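Local coordinates for protein ribonuclease S-3 (Pyrus pyrifolia, PDB 1IQQ) that cleaves RNA as a T2-family ribonuclease of the pistil, responsible for gametophytic self-incompatibility, by which the pear rejects its own pollen, at residues 54-57 with 58-62; 156-160 with 161-165. All coordinates share one frame; numbering follows the deposited sequence.

Interaction 1 of 2, residues 54-57 with 58-62; sequences RKRE and KLLEH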
ATOM      1  N   ARG A  54     -15.989  13.285 -11.698  1.00 10.29           N
ATOM      2  CA  ARG A  54     -15.965  12.303 -12.774  1.00 11.05           C
ATOM      3  C   ARG A  54     -16.590  10.972 -12.363  1.00 11.56           C
ATOM      4  O   ARG A  54     -16.609  10.606 -11.188  1.00 12.08           O
ATOM      5  CB  ARG A  54     -14.480  12.045 -13.185  1.00 10.00           C
ATOM      6  CG  ARG A  54     -13.740  13.311 -13.669  1.00  9.55           C
ATOM      7  CD  ARG A  54     -14.331  13.785 -15.048  1.00 10.83           C
ATOM      8  NE  ARG A  54     -13.828  15.140 -15.307  1.00 10.73           N
ATOM      9  CZ  ARG A  54     -12.596  15.433 -15.727  1.00 14.69           C
ATOM     10  NH1 ARG A  54     -11.693  14.464 -15.972  1.00 11.38           N
ATOM     11  NH2 ARG A  54     -12.247  16.714 -15.853  1.00 13.16           N
ATOM     12  N   LYS A  55     -17.050  10.222 -13.349  1.00 12.33           N
ATOM     13  CA  LYS A  55     -17.666   8.917 -13.134  1.00 12.71           C
ATOM     14  C   LYS A  55     -16.646   7.864 -13.562  1.00 14.59           C
ATOM     15  O   LYS A  55     -15.953   8.003 -14.605  1.00 13.46           O
ATOM     16  CB  LYS A  55     -18.943   8.786 -14.023  1.00 15.37           C
ATOM     17  CG  LYS A  55     -19.990   9.770 -13.631  1.00 20.28           C
ATOM     18  CD  LYS A  55     -21.286   9.577 -14.449  1.00 25.00           C
ATOM     19  CE  LYS A  55     -22.290  10.707 -14.167  1.00 31.45           C
ATOM     20  NZ  LYS A  55     -23.463  10.353 -13.293  1.00 29.83           N
ATOM     21  N   ARG A  56     -16.514   6.819 -12.746  1.00 13.29           N
ATOM     22  CA  ARG A  56     -15.629   5.707 -13.164  1.00 11.97           C
ATOM     23  C   ARG A  56     -16.312   4.728 -14.133  1.00 12.01           C
ATOM     24  O   ARG A  56     -17.491   4.416 -13.991  1.00 13.81           O
ATOM     25  CB  ARG A  56     -15.156   4.865 -11.940  1.00 11.74           C
ATOM     26  CG  ARG A  56     -14.355   5.622 -10.908  1.00 13.02           C
ATOM     27  CD  ARG A  56     -13.880   4.681  -9.790  1.00 11.61           C
ATOM     28  NE  ARG A  56     -14.984   4.123  -9.022  1.00 11.72           N
ATOM     29  CZ  ARG A  56     -15.383   4.534  -7.812  1.00  8.87           C
ATOM     30  NH1 ARG A  56     -14.811   5.554  -7.151  1.00  9.19           N
ATOM     31  NH2 ARG A  56     -16.346   3.846  -7.211  1.00  9.90           N
ATOM     32  N   GLU A  57     -15.535   4.214 -15.121  1.00 13.80           N
ATOM     33  CA  GLU A  57     -16.049   3.219 -16.078  1.00 15.85           C
ATOM     34  C   GLU A  57     -15.925   1.837 -15.485  1.00 15.38           C
ATOM     35  O   GLU A  57     -15.126   1.617 -14.547  1.00 15.50           O
ATOM     36  CB  GLU A  57     -15.270   3.228 -17.406  1.00 19.85           C
ATOM     37  CG  GLU A  57     -15.486   4.436 -18.277  1.00 26.36           C
ATOM     38  CD  GLU A  57     -16.913   4.500 -18.767  1.00 32.16           C
ATOM     39  OE1 GLU A  57     -17.435   3.464 -19.261  1.00 29.32           O
ATOM     40  OE2 GLU A  57     -17.505   5.579 -18.630  1.00 30.93           O
ATOM     41  N   LYS A  58     -16.702   0.895 -15.995  1.00 17.59           N
ATOM     42  CA  LYS A  58     -16.710  -0.442 -15.459  1.00 14.46           C
ATOM     43  C   LYS A  58     -15.340  -1.066 -15.621  1.00 14.04           C
ATOM     44  O   LYS A  58     -14.919  -1.814 -14.738  1.00 13.95           O
ATOM     45  CB  LYS A  58     -17.777  -1.324 -16.186  1.00 21.74           C
ATOM     46  CG  LYS A  58     -19.240  -0.910 -16.008  1.00 26.43           C
ATOM     47  CD  LYS A  58     -19.835  -1.405 -14.699  1.00 30.25           C
ATOM     48  CE  LYS A  58     -21.252  -0.884 -14.555  1.00 29.20           C
ATOM     49  NZ  LYS A  58     -21.220   0.607 -14.462  1.00 32.65           N
ATOM     50  N   LEU A  59     -14.673  -0.859 -16.758  1.00 15.67           N
ATOM     51  CA  LEU A  59     -13.380  -1.497 -16.971  1.00 15.02           C
ATOM     52  C   LEU A  59     -12.396  -1.066 -15.900  1.00 15.71           C
ATOM     53  O   LEU A  59     -11.638  -1.904 -15.418  1.00 11.33           O
ATOM     54  CB  LEU A  59     -12.793  -1.170 -18.361  1.00 18.25           C
ATOM     55  CG  LEU A  59     -11.368  -1.703 -18.616  1.00 21.66           C
ATOM     56  CD1 LEU A  59     -11.339  -3.221 -18.636  1.00 19.29           C
ATOM     57  CD2 LEU A  59     -10.845  -1.097 -19.939  1.00 26.14           C
ATOM     58  N   LEU A  60     -12.431   0.211 -15.514  1.00 11.35           N
ATOM     59  CA  LEU A  60     -11.496   0.710 -14.445  1.00 10.01           C
ATOM     60  C   LEU A  60     -11.867  -0.012 -13.201  1.00  9.03           C
ATOM     61  O   LEU A  60     -10.963  -0.497 -12.452  1.00 10.10           O
ATOM     62  CB  LEU A  60     -11.673   2.228 -14.239  1.00 10.16           C
ATOM     63  CG  LEU A  60     -10.876   2.796 -13.043  1.00  9.76           C
ATOM     64  CD1 LEU A  60      -9.389   2.596 -13.281  1.00 12.18           C
ATOM     65  CD2 LEU A  60     -11.112   4.310 -13.012  1.00 14.44           C
ATOM     66  N   GLU A  61     -13.165  -0.086 -12.858  1.00 10.89           N
ATOM     67  CA  GLU A  61     -13.553  -0.775 -11.642  1.00 10.37           C
ATOM     68  C   GLU A  61     -13.184  -2.242 -11.612  1.00 11.82           C
ATOM     69  O   GLU A  61     -12.865  -2.789 -10.554  1.00 10.69           O
ATOM     70  CB  GLU A  61     -15.050  -0.544 -11.348  1.00 10.68           C
ATOM     71  CG  GLU A  61     -15.253   0.922 -10.901  1.00 13.28           C
ATOM     72  CD  GLU A  61     -16.703   1.352 -10.799  1.00 14.22           C
ATOM     73  OE1 GLU A  61     -17.621   0.599 -11.300  1.00 16.61           O
ATOM     74  OE2 GLU A  61     -16.901   2.462 -10.210  1.00 12.58           O
ATOM     75  N   HIS A  62     -13.219  -2.892 -12.785  1.00 10.36           N
ATOM     76  CA  HIS A  62     -12.864  -4.298 -12.842  1.00 11.28           C
ATOM     77  C   HIS A  62     -11.379  -4.483 -12.498  1.00  9.37           C
ATOM     78  O   HIS A  62     -10.985  -5.448 -11.865  1.00 10.84           O
ATOM     79  CB  HIS A  62     -13.113  -4.728 -14.284  1.00 14.00           C
ATOM     80  CG  HIS A  62     -12.757  -6.145 -14.580  1.00 12.57           C
ATOM     81  ND1 HIS A  62     -11.624  -6.678 -15.076  1.00 15.44           N
ATOM     82  CD2 HIS A  62     -13.617  -7.200 -14.353  1.00 16.06           C
ATOM     83  CE1 HIS A  62     -11.798  -8.043 -15.121  1.00 15.80           C
ATOM     84  NE2 HIS A  62     -13.010  -8.334 -14.686  1.00 19.70           N
TER
HETATM   85  O   HOH W   1     -18.855   2.146 -13.308  1.00 22.65           O
HETATM   86  O   HOH W   2     -18.809   1.553 -18.059  1.00 25.55           O
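The N-terminal end of helix 58-67 is where R56, in the loop leading in, meets E61 of the first helical turn. NE of R56 donates over 2.8 Å, with an N-H...O angle of 158°, to OE2 of E61, which accepts through its anti lone pair from slightly outside the guanidinium plane, and this hydrogen bond is also a salt bridge. A second, weak bond runs from R56 NH2 to the same OE2 at 3.3 Å. Both donors thus converge on one oxygen, at the edge of the guanidinium, while the guanidinium and carboxylate planes stand 53° apart, which rules out a flat two-oxygen pairing. The bend in the R56 chain at chi3 (-65°) turns NE to the carboxylate, and its CG lies 4.1 Å from CD2 of L60, the two side chains crossing at about a right angle.

E57 occupies the N-cap position, and its carbonyl O accepts the amide N of E61 at 3.1 Å, a nearly straight bond that makes the first i to i+4 link of the helix. The other carboxylate oxygen, E61 OE1, receives a water at 2.8 Å that also donates to R56 O and accepts from K58 NZ; loop, lysine and glutamate are thereby joined through one solvent site. A second water donates to OE1 of E57 at 2.6 Å and accepts from K58 N, so the cap carboxylate reaches this first helical amide through solvent. Beyond the turn, R56 NH1 forms salt bridges with D82 of helix 77-89 and E99 of helix 99-112, while NH2 donates to N78 O.

Interaction 2 of 2, residues 156-160 with 161-165; sequences QKKGT and TTELV
Q156 and E163 face each other across a beta hairpin, two residue pairs back from the K158-T161 pair at its turn, their side chains on the same face of the sheet as those of K158 and T161. The Q156 amide is turned with NE2 toward the carboxylate of E163, and NE2 donates to OE2 over 2.8 Å at 154°. The oxygen lies close to the amide plane and is met on its anti side, with NE2 somewhat out of the carboxylate plane; amide and carboxylate planes are 33° apart. Q156 CG sits between the backbone N and the carbonyl carbon (chi1 60°) and the chain is extended beyond it, which carries the amide over to the partner strand; CG packs 3.6 Å from CG of E163. V165 also brings CG2 against the glutamine, 3.4 Å from Q156 CD, the two side chains crossing at about a right angle. An alanine here would remove the amide and is likely to leave E163 OE2 without one of its donors and V165 CG2 without the CG and amide carbon it packs on. The K158 chain passes E163 at a slant, its CG 4.0 Å from E163 OE2, and its NZ bonds to N16 O.

The backbone gives the frame: Q156 and E163 form a hydrogen-bonded antiparallel pair, with E163 N to Q156 O at 2.8 Å, and K158 N donates to T161 O at 2.7 Å. A type II' turn from K158 to T161 reverses the chain, with G159 at positive phi. N16 ND2 also donates to E163 OE2, and Q156 NE2 to A13 O, so helix 11-14 and the loop after it border this polar pair; V165 touches A13 and V14, while strand 198-199 flanks strand 161-171 through backbone bonds of T162 and L164 with K199.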
ATOM      1  N   GLN A 156       2.265  -6.864  12.619  1.00  6.92           N
ATOM      2  CA  GLN A 156       1.306  -6.948  13.731  1.00  8.88           C
ATOM      3  C   GLN A 156       1.668  -8.158  14.547  1.00  7.19           C
ATOM      4  O   GLN A 156       2.177  -9.165  14.029  1.00  8.39           O
ATOM      5  CB  GLN A 156      -0.142  -7.099  13.225  1.00  8.41           C
ATOM      6  CG  GLN A 156      -0.355  -8.320  12.396  1.00  9.96           C
ATOM      7  CD  GLN A 156      -1.720  -8.309  11.689  1.00 12.84           C
ATOM      8  OE1 GLN A 156      -2.394  -7.320  11.727  1.00 14.66           O
ATOM      9  NE2 GLN A 156      -2.064  -9.404  11.013  1.00 13.00           N
ATOM     10  N   LYS A 157       1.400  -8.094  15.864  1.00 11.92           N
ATOM     11  CA  LYS A 157       1.687  -9.248  16.714  1.00 13.52           C
ATOM     12  C   LYS A 157       0.381  -9.979  17.078  1.00 13.86           C
ATOM     13  O   LYS A 157      -0.573  -9.355  17.493  1.00 16.84           O
ATOM     14  CB  LYS A 157       2.388  -8.855  18.009  1.00 17.71           C
ATOM     15  CG  LYS A 157       2.819 -10.104  18.811  1.00 20.79           C
ATOM     16  CD  LYS A 157       3.829  -9.750  19.895  1.00 30.74           C
ATOM     17  CE  LYS A 157       3.927 -10.905  20.898  1.00 30.89           C
ATOM     18  NZ  LYS A 157       4.713 -10.473  22.083  1.00 37.82           N
ATOM     19  N   LYS A 158       0.414 -11.296  16.968  1.00 19.89           N
ATOM     20  CA  LYS A 158      -0.750 -12.135  17.258  1.00 23.94           C
ATOM     21  C   LYS A 158      -0.205 -13.195  18.164  1.00 25.90           C
ATOM     22  O   LYS A 158       0.432 -14.123  17.678  1.00 21.70           O
ATOM     23  CB  LYS A 158      -1.220 -12.832  15.971  1.00 29.38           C
ATOM     24  CG  LYS A 158      -1.464 -11.938  14.730  1.00 32.39           C
ATOM     25  CD  LYS A 158      -2.671 -11.023  14.910  1.00 25.96           C
ATOM     26  CE  LYS A 158      -3.882 -11.824  15.443  1.00 31.95           C
ATOM     27  NZ  LYS A 158      -5.210 -11.120  15.381  1.00 34.17           N
ATOM     28  N   GLY A 159      -0.447 -13.095  19.459  1.00 28.44           N
ATOM     29  CA  GLY A 159       0.101 -14.130  20.317  1.00 27.50           C
ATOM     30  C   GLY A 159       1.607 -14.078  20.241  1.00 25.05           C
ATOM     31  O   GLY A 159       2.188 -13.007  20.391  1.00 29.79           O
ATOM     32  N   THR A 160       2.259 -15.209  20.015  1.00 20.30           N
ATOM     33  CA  THR A 160       3.684 -15.200  19.918  1.00 21.81           C
ATOM     34  C   THR A 160       4.134 -15.013  18.476  1.00 23.11           C
ATOM     35  O   THR A 160       5.324 -15.086  18.219  1.00 29.61           O
ATOM     36  CB  THR A 160       4.288 -16.530  20.416  1.00 24.38           C
ATOM     37  OG1 THR A 160       3.634 -17.638  19.778  1.00 24.75           O
ATOM     38  CG2 THR A 160       4.079 -16.685  21.919  1.00 29.15           C
ATOM     39  N   THR A 161       3.212 -14.747  17.548  1.00 19.43           N
ATOM     40  CA  THR A 161       3.622 -14.625  16.127  1.00 19.96           C
ATOM     41  C   THR A 161       3.540 -13.162  15.634  1.00 16.15           C
ATOM     42  O   THR A 161       2.496 -12.523  15.783  1.00 22.58           O
ATOM     43  CB  THR A 161       2.723 -15.574  15.226  1.00 27.08           C
ATOM     44  OG1 THR A 161       2.891 -15.300  13.822  1.00 34.38           O
ATOM     45  CG2 THR A 161       1.299 -15.400  15.552  1.00 30.86           C
ATOM     46  N   THR A 162       4.663 -12.626  15.098  1.00 13.57           N
ATOM     47  CA  THR A 162       4.653 -11.270  14.493  1.00  9.68           C
ATOM     48  C   THR A 162       4.585 -11.523  12.979  1.00 10.77           C
ATOM     49  O   THR A 162       5.344 -12.332  12.456  1.00 12.45           O
ATOM     50  CB  THR A 162       5.922 -10.511  14.700  1.00  9.13           C
ATOM     51  OG1 THR A 162       6.067 -10.239  16.107  1.00 16.44           O
ATOM     52  CG2 THR A 162       5.915  -9.220  13.916  1.00 10.87           C
ATOM     53  N   GLU A 163       3.595 -10.920  12.310  1.00  8.46           N
ATOM     54  CA  GLU A 163       3.541 -11.062  10.840  1.00  9.05           C
ATOM     55  C   GLU A 163       3.619  -9.740  10.093  1.00  3.83           C
ATOM     56  O   GLU A 163       3.224  -8.670  10.585  1.00  7.16           O
ATOM     57  CB  GLU A 163       2.293 -11.739  10.420  1.00 16.67           C
ATOM     58  CG  GLU A 163       1.150 -11.222  11.011  1.00 18.73           C
ATOM     59  CD  GLU A 163       0.085 -12.337  10.959  1.00 26.03           C
ATOM     60  OE1 GLU A 163       0.437 -13.502  11.151  1.00 32.55           O
ATOM     61  OE2 GLU A 163      -1.056 -12.017  10.726  1.00 16.94           O
ATOM     62  N   LEU A 164       4.191  -9.839   8.895  1.00  6.16           N
ATOM     63  CA  LEU A 164       4.280  -8.669   7.962  1.00  5.25           C
ATOM     64  C   LEU A 164       2.844  -8.353   7.452  1.00  6.74           C
ATOM     65  O   LEU A 164       2.091  -9.252   7.054  1.00  7.69           O
ATOM     66  CB  LEU A 164       5.168  -9.105   6.778  1.00  7.35           C
ATOM     67  CG  LEU A 164       5.345  -8.086   5.667  1.00  5.24           C
ATOM     68  CD1 LEU A 164       6.145  -6.834   6.271  1.00  7.68           C
ATOM     69  CD2 LEU A 164       6.158  -8.725   4.529  1.00  5.78           C
ATOM     70  N   VAL A 165       2.503  -7.070   7.419  1.00  4.96           N
ATOM     71  CA  VAL A 165       1.147  -6.675   6.996  1.00  5.84           C
ATOM     72  C   VAL A 165       1.184  -5.633   5.860  1.00  6.43           C
ATOM     73  O   VAL A 165       0.402  -5.782   4.904  1.00  7.41           O
ATOM     74  CB  VAL A 165       0.374  -6.063   8.144  1.00  7.82           C
ATOM     75  CG1 VAL A 165      -1.127  -5.881   7.726  1.00 11.01           C
ATOM     76  CG2 VAL A 165       0.442  -7.005   9.385  1.00 13.04           C
TER

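Reading from the N terminus, the chain passes through strands 3-10 and 30-38 before residues 54-62, where interaction 1 joins a loop to the start of helix 58-67. No residue lies between its two segments, and the same holds for interaction 2, which closes the tight turn between strands 152-158 and 161-171. The contacts are in series, neither nesting nor crossing: the first is complete long before the second begins. Their centres lie about 36 Å apart, on opposite sides of the chain's centre, and their nearest atoms about 20 Å. Interaction 1 ties the start of helix 58-67 to helices 77-89 and 99-112; interaction 2, itself part of the sheet, borders helix 11-14.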